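PDB 3T6Q: CD180 antigen from Mus musculus, which may cooperate with MD-1 and TLR4 in the innate response of B cells to bacterial lipopolysaccharide, leading to NF-kappa-B activation. Local coordinates for residues T336-L341 and D361-D366; E387-K392 and A408-K413; L436-S441 and G458-K463. All blocks are in the same frame, centred on the assembly; numbering follows the deposited sequence. Where two conformers were deposited one is given.

Contact 1: residues T336-L341 and D361-D366. With GOL (glycerol), chain L.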
loop_
_atom_site.group_PDB
_atom_site.type_symbol
_atom_site.label_atom_id
_atom_site.label_comp_id
_atom_site.label_asym_id
_atom_site.label_seq_id
_atom_site.Cartn_x
_atom_site.Cartn_y
_atom_site.Cartn_z
ATOM N N THR A 336 -23.608 -30.151 5.568
ATOM C CA THR A 336 -24.641 -29.093 5.415
ATOM C C THR A 336 -26.030 -29.661 5.248
ATOM O O THR A 336 -26.996 -28.925 5.247
ATOM C CB THR A 336 -24.317 -28.130 4.272
ATOM O OG1 THR A 336 -24.353 -28.889 3.077
ATOM C CG2 THR A 336 -22.882 -27.522 4.487
ATOM N N LYS A 337 -26.134 -30.969 5.102
ATOM C CA LYS A 337 -27.431 -31.659 5.096
ATOM C C LYS A 337 -27.462 -32.518 6.370
ATOM O O LYS A 337 -26.405 -32.867 6.914
ATOM C CB LYS A 337 -27.507 -32.616 3.878
ATOM C CG LYS A 337 -27.588 -31.902 2.550
ATOM C CD LYS A 337 -27.813 -32.870 1.404
ATOM C CE LYS A 337 -27.410 -32.227 0.091
ATOM N NZ LYS A 337 -28.418 -31.277 -0.438
ATOM N N ARG A 338 -28.640 -32.913 6.822
ATOM C CA ARG A 338 -28.724 -33.981 7.841
ATOM C C ARG A 338 -27.943 -35.239 7.385
ATOM O O ARG A 338 -28.188 -35.764 6.309
ATOM C CB ARG A 338 -30.221 -34.340 8.042
ATOM C CG ARG A 338 -30.580 -35.181 9.258
ATOM C CD ARG A 338 -29.936 -36.567 9.361
ATOM N NE ARG A 338 -30.868 -37.614 9.836
ATOM C CZ ARG A 338 -30.525 -38.729 10.504
ATOM N NH1 ARG A 338 -31.501 -39.567 10.822
ATOM N NH2 ARG A 338 -29.252 -39.015 10.887
ATOM N N LEU A 339 -27.030 -35.750 8.195
ATOM C CA LEU A 339 -26.231 -36.878 7.763
ATOM C C LEU A 339 -26.834 -38.162 8.318
ATOM O O LEU A 339 -26.966 -38.285 9.521
ATOM C CB LEU A 339 -24.787 -36.720 8.269
ATOM C CG LEU A 339 -23.783 -37.818 7.848
ATOM C CD1 LEU A 339 -23.579 -37.820 6.320
ATOM C CD2 LEU A 339 -22.461 -37.616 8.566
ATOM N N GLU A 340 -27.167 -39.113 7.453
ATOM C CA GLU A 340 -27.604 -40.437 7.916
ATOM C C GLU A 340 -26.342 -41.305 8.089
ATOM O O GLU A 340 -25.562 -41.457 7.155
ATOM C CB GLU A 340 -28.557 -41.053 6.857
ATOM C CG GLU A 340 -28.848 -42.529 7.112
ATOM C CD GLU A 340 -29.456 -42.767 8.499
ATOM O OE1 GLU A 340 -30.472 -42.127 8.830
ATOM O OE2 GLU A 340 -28.919 -43.593 9.273
ATOM N N LEU A 341 -26.159 -41.905 9.247
ATOM C CA LEU A 341 -24.927 -42.668 9.509
ATOM C C LEU A 341 -24.977 -44.080 8.918
ATOM O O LEU A 341 -23.943 -44.720 8.710
ATOM C CB LEU A 341 -24.668 -42.785 11.019
ATOM C CG LEU A 341 -24.380 -41.469 11.772
ATOM C CD1 LEU A 341 -23.832 -41.742 13.170
ATOM C CD2 LEU A 341 -23.405 -40.614 10.955
ATOM N N ASP A 361 -26.465 -32.896 12.479
ATOM C CA ASP A 361 -27.897 -33.139 12.678
ATOM C C ASP A 361 -28.258 -34.611 12.673
ATOM O O ASP A 361 -29.285 -35.001 12.098
ATOM C CB ASP A 361 -28.703 -32.442 11.591
ATOM C CG ASP A 361 -28.930 -30.950 11.880
ATOM O OD1 ASP A 361 -28.825 -30.477 13.056
ATOM O OD2 ASP A 361 -29.223 -30.239 10.895
ATOM N N ILE A 362 -27.385 -35.451 13.234
ATOM C CA ILE A 362 -27.597 -36.884 13.188
ATOM C C ILE A 362 -28.720 -37.158 14.190
ATOM O O ILE A 362 -28.707 -36.595 15.332
ATOM C CB ILE A 362 -26.309 -37.661 13.588
ATOM C CG1 ILE A 362 -25.232 -37.515 12.476
ATOM C CG2 ILE A 362 -26.600 -39.121 13.945
ATOM C CD1 ILE A 362 -23.813 -37.703 13.034
ATOM N N GLU A 363 -29.648 -38.021 13.768
ATOM C CA GLU A 363 -30.779 -38.470 14.628
ATOM C C GLU A 363 -30.934 -39.995 14.476
ATOM O O GLU A 363 -30.863 -40.523 13.362
ATOM C CB GLU A 363 -32.092 -37.746 14.224
ATOM C CG GLU A 363 -33.261 -37.905 15.227
ATOM C CD GLU A 363 -34.091 -39.184 15.022
ATOM O OE1 GLU A 363 -34.836 -39.613 15.972
ATOM O OE2 GLU A 363 -34.003 -39.786 13.910
ATOM N N THR A 364 -31.183 -40.710 15.563
ATOM C CA THR A 364 -31.426 -42.138 15.425
ATOM C C THR A 364 -32.209 -42.725 16.611
ATOM O O THR A 364 -32.071 -42.274 17.745
ATOM C CB THR A 364 -30.105 -42.935 15.166
ATOM O OG1 THR A 364 -30.396 -44.335 14.956
ATOM C CG2 THR A 364 -29.162 -42.809 16.341
ATOM N N SER A 365 -33.009 -43.749 16.325
ATOM C CA SER A 365 -33.705 -44.539 17.378
ATOM C C SER A 365 -32.809 -45.566 18.108
ATOM O O SER A 365 -33.227 -46.157 19.119
ATOM C CB SER A 365 -34.872 -45.309 16.760
ATOM O OG SER A 365 -34.412 -46.417 15.984
ATOM N N ASP A 366 -31.591 -45.792 17.617
ATOM C CA ASP A 366 -30.732 -46.842 18.218
ATOM C C ASP A 366 -29.260 -46.610 17.854
ATOM O O ASP A 366 -28.811 -46.999 16.778
ATOM C CB ASP A 366 -31.249 -48.220 17.747
ATOM C CG ASP A 366 -30.567 -49.420 18.422
ATOM O OD1 ASP A 366 -29.510 -49.282 19.070
ATOM O OD2 ASP A 366 -31.109 -50.547 18.256
HETATM C C1 GOL L . -24.585 -27.590 10.992
HETATM O O1 GOL L . -24.410 -26.960 9.722
HETATM C C2 GOL L . -25.706 -28.620 10.783
HETATM O O2 GOL L . -26.134 -29.144 12.049
HETATM C C3 GOL L . -25.246 -29.793 9.926
HETATM O O3 GOL L . -26.403 -30.528 9.413
HETATM O O HOH W 1 -34.148 -38.203 11.464
#
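R338 CG is anti to the backbone N (chi1 -166°), which sets it beside D361 O at 3.1 Å. Beyond it the chain bends at chi2 and chi3 and ends with its guanidinium against I362 CA and the backbone of E363. At the tip NH1 gives a weak, bent hydrogen bond to E363 O (2.8 Å, 125° at the hydrogen), while E363 N sits over one face of the guanidinium, offset toward its rim. NH2 turns back to its own segment and donates to L339 O at 2.8 Å, from above that carbonyl plane, which helps fix the rotation of the group. The two segments belong to LRR 11 and LRR 12, neighbouring coils of a Toll-like receptor solenoid, in the loops that follow strands 329-331 and 354-356. Two carboxylates flank the arginine: E340 OE1 lies 3.4 Å from R338 NH1 and E363 OE2 at a long 4.0 Å, both well out of the guanidinium plane, so these salt bridges act through charge alone. A water accepts from R338 NH1 and donates to E363 OE2, relaying the longer pair. On the buried side I362 packs on L341, the two side chains crossing at about a right angle with I362 CD1 3.6 Å from L341 CD2, and strand 389-391 of the next coil adds L389 to this apolar layer. A glycerol, probably left from crystallisation, puts its O2 3.2 Å from D361 OD1.

Contact 2: residues E387-K392 and A408-K413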
loop_
_atom_site.group_PDB
_atom_site.type_symbol
_atom_site.label_atom_id
_atom_site.label_comp_id
_atom_site.label_asym_id
_atom_site.label_seq_id
_atom_site.Cartn_x
_atom_site.Cartn_y
_atom_site.Cartn_z
ATOM N N GLU A 387 -28.773 -34.115 16.620
ATOM C CA GLU A 387 -30.177 -34.258 16.987
ATOM C C GLU A 387 -30.293 -35.464 17.927
ATOM O O GLU A 387 -29.279 -36.107 18.252
ATOM C CB GLU A 387 -31.064 -34.382 15.727
ATOM C CG GLU A 387 -31.185 -33.055 15.011
ATOM C CD GLU A 387 -32.031 -32.070 15.789
ATOM O OE1 GLU A 387 -31.523 -31.024 16.169
ATOM O OE2 GLU A 387 -33.208 -32.350 16.042
ATOM N N PRO A 388 -31.501 -35.757 18.403
ATOM C CA PRO A 388 -31.616 -36.781 19.452
ATOM C C PRO A 388 -31.128 -38.183 19.087
ATOM O O PRO A 388 -31.459 -38.749 18.053
ATOM C CB PRO A 388 -33.122 -36.739 19.808
ATOM C CG PRO A 388 -33.514 -35.338 19.489
ATOM C CD PRO A 388 -32.804 -35.078 18.185
ATOM N N LEU A 389 -30.274 -38.723 19.959
ATOM C CA LEU A 389 -29.821 -40.083 19.846
ATOM C C LEU A 389 -30.467 -40.892 20.979
ATOM O O LEU A 389 -30.418 -40.486 22.167
ATOM C CB LEU A 389 -28.277 -40.140 20.004
ATOM C CG LEU A 389 -27.484 -39.196 19.081
ATOM C CD1 LEU A 389 -25.977 -39.360 19.342
ATOM C CD2 LEU A 389 -27.791 -39.498 17.590
ATOM N N SER A 390 -31.046 -42.028 20.622
ATOM C CA SER A 390 -31.598 -42.956 21.623
ATOM C C SER A 390 -30.530 -43.996 21.874
ATOM O O SER A 390 -30.028 -44.606 20.922
ATOM C CB SER A 390 -32.852 -43.615 21.060
ATOM O OG SER A 390 -33.827 -42.627 20.764
ATOM N N LEU A 391 -30.174 -44.184 23.136
ATOM C CA LEU A 391 -29.134 -45.155 23.503
ATOM C C LEU A 391 -29.739 -46.253 24.386
ATOM O O LEU A 391 -30.343 -45.958 25.427
ATOM C CB LEU A 391 -27.960 -44.484 24.238
ATOM C CG LEU A 391 -27.399 -43.165 23.711
ATOM C CD1 LEU A 391 -26.308 -42.665 24.646
ATOM C CD2 LEU A 391 -26.840 -43.344 22.310
ATOM N N LYS A 392 -29.579 -47.504 23.965
ATOM C CA LYS A 392 -29.923 -48.645 24.823
ATOM C C LYS A 392 -28.692 -49.081 25.666
ATOM O O LYS A 392 -27.612 -48.525 25.522
ATOM C CB LYS A 392 -30.471 -49.797 23.989
ATOM C CG LYS A 392 -31.780 -49.480 23.249
ATOM C CD LYS A 392 -32.026 -50.469 22.110
ATOM C CE LYS A 392 -33.048 -49.954 21.086
ATOM N NZ LYS A 392 -34.385 -49.681 21.691
ATOM N N ALA A 408 -21.776 -33.468 23.915
ATOM C CA ALA A 408 -22.291 -32.139 24.359
ATOM C C ALA A 408 -23.331 -31.619 23.356
ATOM O O ALA A 408 -23.112 -31.702 22.139
ATOM C CB ALA A 408 -21.161 -31.136 24.517
ATOM N N PHE A 409 -24.431 -31.059 23.890
ATOM C CA PHE A 409 -25.501 -30.404 23.117
ATOM C C PHE A 409 -26.242 -31.390 22.219
ATOM O O PHE A 409 -26.939 -30.999 21.294
ATOM C CB PHE A 409 -24.957 -29.195 22.317
ATOM C CG PHE A 409 -24.387 -28.139 23.220
ATOM C CD1 PHE A 409 -25.248 -27.235 23.876
ATOM C CD2 PHE A 409 -23.030 -28.102 23.496
ATOM C CE1 PHE A 409 -24.737 -26.296 24.766
ATOM C CE2 PHE A 409 -22.523 -27.149 24.380
ATOM C CZ PHE A 409 -23.386 -26.262 25.014
ATOM N N THR A 410 -26.113 -32.672 22.497
ATOM C CA THR A 410 -26.857 -33.640 21.745
ATOM C C THR A 410 -27.806 -34.293 22.757
ATOM O O THR A 410 -27.331 -34.939 23.709
ATOM C CB THR A 410 -25.900 -34.704 21.136
ATOM O OG1 THR A 410 -25.111 -34.076 20.104
ATOM C CG2 THR A 410 -26.708 -35.875 20.566
ATOM N N ARG A 411 -29.116 -34.170 22.521
ATOM C CA ARG A 411 -30.131 -34.760 23.413
ATOM C C ARG A 411 -30.039 -36.299 23.413
ATOM O O ARG A 411 -29.982 -36.927 22.343
ATOM C CB ARG A 411 -31.538 -34.279 22.998
ATOM C CG ARG A 411 -32.705 -35.021 23.651
ATOM C CD ARG A 411 -33.940 -34.108 23.833
ATOM N NE ARG A 411 -33.948 -33.029 22.848
ATOM C CZ ARG A 411 -34.757 -32.966 21.798
ATOM N NH1 ARG A 411 -34.655 -31.955 20.946
ATOM N NH2 ARG A 411 -35.669 -33.903 21.600
ATOM N N LEU A 412 -30.014 -36.917 24.591
ATOM C CA LEU A 412 -29.932 -38.360 24.631
ATOM C C LEU A 412 -31.228 -38.926 25.240
ATOM O O LEU A 412 -31.756 -38.394 26.228
ATOM C CB LEU A 412 -28.701 -38.834 25.436
ATOM C CG LEU A 412 -27.351 -38.250 24.992
ATOM C CD1 LEU A 412 -26.313 -38.758 25.984
ATOM C CD2 LEU A 412 -26.994 -38.692 23.567
ATOM N N LYS A 413 -31.757 -39.968 24.627
ATOM C CA LYS A 413 -32.987 -40.593 25.125
ATOM C C LYS A 413 -32.592 -41.939 25.611
ATOM O O LYS A 413 -32.163 -42.773 24.819
ATOM C CB LYS A 413 -34.004 -40.820 24.003
ATOM C CG LYS A 413 -34.255 -39.638 23.114
ATOM C CD LYS A 413 -34.731 -38.457 23.900
ATOM C CE LYS A 413 -35.348 -37.494 22.897
ATOM N NZ LYS A 413 -36.183 -36.430 23.541
#
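P388 and R411 lie side by side and point the same way, with P388 CG over one face of the guanidinium, offset toward its rim, 3.3 Å from R411 NH2. R411 CG is anti to the backbone N (chi1 168°), and the chain bends at chi2 and chi3 beyond it; the residue was modelled in two conformers, so this contact holds for the conformer described. K413 meets the neighbouring ring carbon, its CE 3.9 Å from P388 CB. Beneath these side chains the short strands 389-391 and 412-413 pair in parallel, joining LRR 13 to LRR 14 in a small two-stranded sheet. R411 O accepts from L389 N, L389 O from K413 N at 2.8 Å, and K413 O from L391 N. L389 and L412 share the buried face of this sheet, whereas S390 and K413 share the other, where S390 OG rests 3.7 Å from K413 CB. On the buried face L389 crosses T410 obliquely, and its CG meets T410 CG2 at 3.7 Å; the T410 hydroxyl is engaged by N386 and L383. L391 reaches the L412 methyls, CD1 to CD1 at 4.1 Å.

Contact 3: residues L436-S441 and G458-K463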
loop_
_atom_site.group_PDB
_atom_site.type_symbol
_atom_site.label_atom_id
_atom_site.label_comp_id
_atom_site.label_asym_id
_atom_site.label_seq_id
_atom_site.Cartn_x
_atom_site.Cartn_y
_atom_site.Cartn_z
ATOM N N LEU A 436 -29.497 -33.338 28.491
ATOM C CA LEU A 436 -30.817 -33.376 29.150
ATOM C C LEU A 436 -31.147 -34.749 29.697
ATOM O O LEU A 436 -32.258 -35.216 29.525
ATOM C CB LEU A 436 -31.951 -32.869 28.230
ATOM C CG LEU A 436 -31.737 -31.518 27.557
ATOM C CD1 LEU A 436 -32.972 -31.061 26.782
ATOM C CD2 LEU A 436 -31.276 -30.463 28.557
ATOM N N LEU A 437 -30.169 -35.401 30.334
ATOM C CA LEU A 437 -30.370 -36.712 30.955
ATOM C C LEU A 437 -30.889 -36.505 32.367
ATOM O O LEU A 437 -30.677 -35.453 32.956
ATOM C CB LEU A 437 -29.052 -37.488 31.049
ATOM C CG LEU A 437 -28.520 -38.011 29.722
ATOM C CD1 LEU A 437 -27.054 -38.312 29.949
ATOM C CD2 LEU A 437 -29.275 -39.248 29.274
ATOM N N ASP A 438 -31.542 -37.531 32.903
ATOM C CA ASP A 438 -31.983 -37.508 34.296
ATOM C C ASP A 438 -30.852 -38.149 35.107
ATOM O O ASP A 438 -30.606 -39.359 35.051
ATOM C CB ASP A 438 -33.277 -38.288 34.451
ATOM C CG ASP A 438 -33.704 -38.463 35.913
ATOM O OD1 ASP A 438 -34.673 -39.203 36.132
ATOM O OD2 ASP A 438 -33.098 -37.882 36.838
ATOM N N ILE A 439 -30.169 -37.320 35.862
ATOM C CA ILE A 439 -28.935 -37.763 36.505
ATOM C C ILE A 439 -29.239 -38.467 37.821
ATOM O O ILE A 439 -28.315 -38.809 38.583
ATOM C CB ILE A 439 -27.982 -36.574 36.737
ATOM C CG1 ILE A 439 -27.759 -35.799 35.435
ATOM C CG2 ILE A 439 -26.626 -37.044 37.257
ATOM C CD1 ILE A 439 -27.249 -36.690 34.308
ATOM N N SER A 440 -30.515 -38.701 38.115
ATOM C CA SER A 440 -30.820 -39.417 39.367
ATOM C C SER A 440 -30.835 -40.952 39.171
ATOM O O SER A 440 -30.778 -41.698 40.169
ATOM C CB SER A 440 -32.153 -38.940 39.956
ATOM O OG SER A 440 -33.218 -39.423 39.155
ATOM N N SER A 441 -30.922 -41.421 37.906
ATOM C CA SER A 441 -30.986 -42.863 37.605
ATOM C C SER A 441 -29.709 -43.592 38.070
ATOM O O SER A 441 -28.615 -43.243 37.645
ATOM C CB SER A 441 -31.159 -43.090 36.117
ATOM O OG SER A 441 -31.073 -44.495 35.864
ATOM N N GLY A 458 -25.881 -28.099 32.494
ATOM C CA GLY A 458 -27.200 -28.071 31.827
ATOM C C GLY A 458 -28.047 -29.351 31.811
ATOM O O GLY A 458 -28.952 -29.491 30.977
ATOM N N ASN A 459 -27.785 -30.300 32.706
ATOM C CA ASN A 459 -28.678 -31.443 32.855
ATOM C C ASN A 459 -29.583 -31.184 34.078
ATOM O O ASN A 459 -29.598 -30.052 34.579
ATOM C CB ASN A 459 -27.907 -32.746 32.997
ATOM C CG ASN A 459 -27.219 -33.138 31.699
ATOM O OD1 ASN A 459 -27.767 -33.892 30.914
ATOM N ND2 ASN A 459 -26.046 -32.568 31.450
ATOM N N HIS A 460 -30.288 -32.212 34.572
ATOM C CA HIS A 460 -31.281 -32.002 35.664
ATOM C C HIS A 460 -31.476 -33.142 36.616
ATOM O O HIS A 460 -31.222 -34.323 36.296
ATOM C CB HIS A 460 -32.642 -31.618 35.091
ATOM C CG HIS A 460 -33.360 -32.768 34.423
ATOM N ND1 HIS A 460 -34.317 -33.503 35.056
ATOM C CD2 HIS A 460 -33.228 -33.311 33.140
ATOM C CE1 HIS A 460 -34.767 -34.462 34.225
ATOM N NE2 HIS A 460 -34.106 -34.340 33.047
ATOM N N PHE A 461 -31.952 -32.785 37.810
ATOM C CA PHE A 461 -32.337 -33.760 38.801
ATOM C C PHE A 461 -33.808 -33.512 39.119
ATOM O O PHE A 461 -34.259 -32.357 39.072
ATOM C CB PHE A 461 -31.503 -33.599 40.077
ATOM C CG PHE A 461 -30.072 -34.050 39.943
ATOM C CD1 PHE A 461 -29.664 -35.290 40.423
ATOM C CD2 PHE A 461 -29.127 -33.223 39.350
ATOM C CE1 PHE A 461 -28.329 -35.684 40.308
ATOM C CE2 PHE A 461 -27.804 -33.610 39.226
ATOM C CZ PHE A 461 -27.404 -34.847 39.701
ATOM N N PRO A 462 -34.548 -34.581 39.463
ATOM C CA PRO A 462 -35.956 -34.384 39.824
ATOM C C PRO A 462 -36.070 -33.334 40.946
ATOM O O PRO A 462 -35.396 -33.462 41.970
ATOM C CB PRO A 462 -36.393 -35.774 40.317
ATOM C CG PRO A 462 -35.446 -36.726 39.668
ATOM C CD PRO A 462 -34.137 -35.999 39.570
ATOM N N LYS A 463 -36.859 -32.282 40.709
ATOM C CA LYS A 463 -37.110 -31.209 41.711
ATOM C C LYS A 463 -35.872 -30.414 42.159
ATOM O O LYS A 463 -35.856 -29.868 43.271
ATOM C CB LYS A 463 -37.790 -31.791 42.955
ATOM C CG LYS A 463 -39.043 -32.598 42.677
ATOM C CD LYS A 463 -40.056 -31.778 41.906
ATOM C CE LYS A 463 -41.451 -32.161 42.336
ATOM N NZ LYS A 463 -42.402 -31.613 41.349
#
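N459 and L437 join two successive leucine-rich repeats, LRR 15 and LRR 16, through a side-chain-to-backbone bond on the buried side of the solenoid wall. N459 OD1 takes the N-H of L437 in its carbonyl plane (2.9 Å, 163° at the hydrogen), and N459 ND2 donates to L432 O and L456 O, so both ends of this buried amide are satisfied by backbone groups, as is usual for the consensus asparagine of a leucine-rich repeat. Packing is tight further along: I439 CB lies over one face of the F461 ring, offset toward its rim, in a CH-pi contact 3.8 Å from the centroid, while I439 CG2 touches F461 CZ at 3.4 Å. The backbones are tied beside it by I439 N to H460 O, an almost linear bond.

The outer side faces solvent. H460 is exposed, and its ring has D438 CA over one face, 4.1 Å from H460 CE1. P462 is likewise exposed, and lies across D438 at about a right angle, with CD 3.5 Å from D438 OD2. D438 OD2 accepts from S440 N, closing an Asx turn, and separately from S440 OG, 2.8 Å away on the syn side; both come from the same face of the carboxylate.

How the contacts relate
The contacts follow one another along the chain, each closing before the next opens, and each joins two consecutive repeats: LRR 11 to 12, LRR 13 to 14 and LRR 15 to 16. Centres of contacts 1 and 2 are 11 Å apart and those of contacts 2 and 3 14 Å; the centres of contacts 1 and 3 are 25 Å apart, their nearest atoms about 12 Å, and they do not touch. Contact 1 meets contact 2 through probable backbone hydrogen bonds between T364 and both P388 and S390, whereas L412 CB packs on L437 CD2 to join contact 2 to contact 3. Together they trace continuous coil-to-coil packing through this part of the extracellular leucine-rich-repeat solenoid.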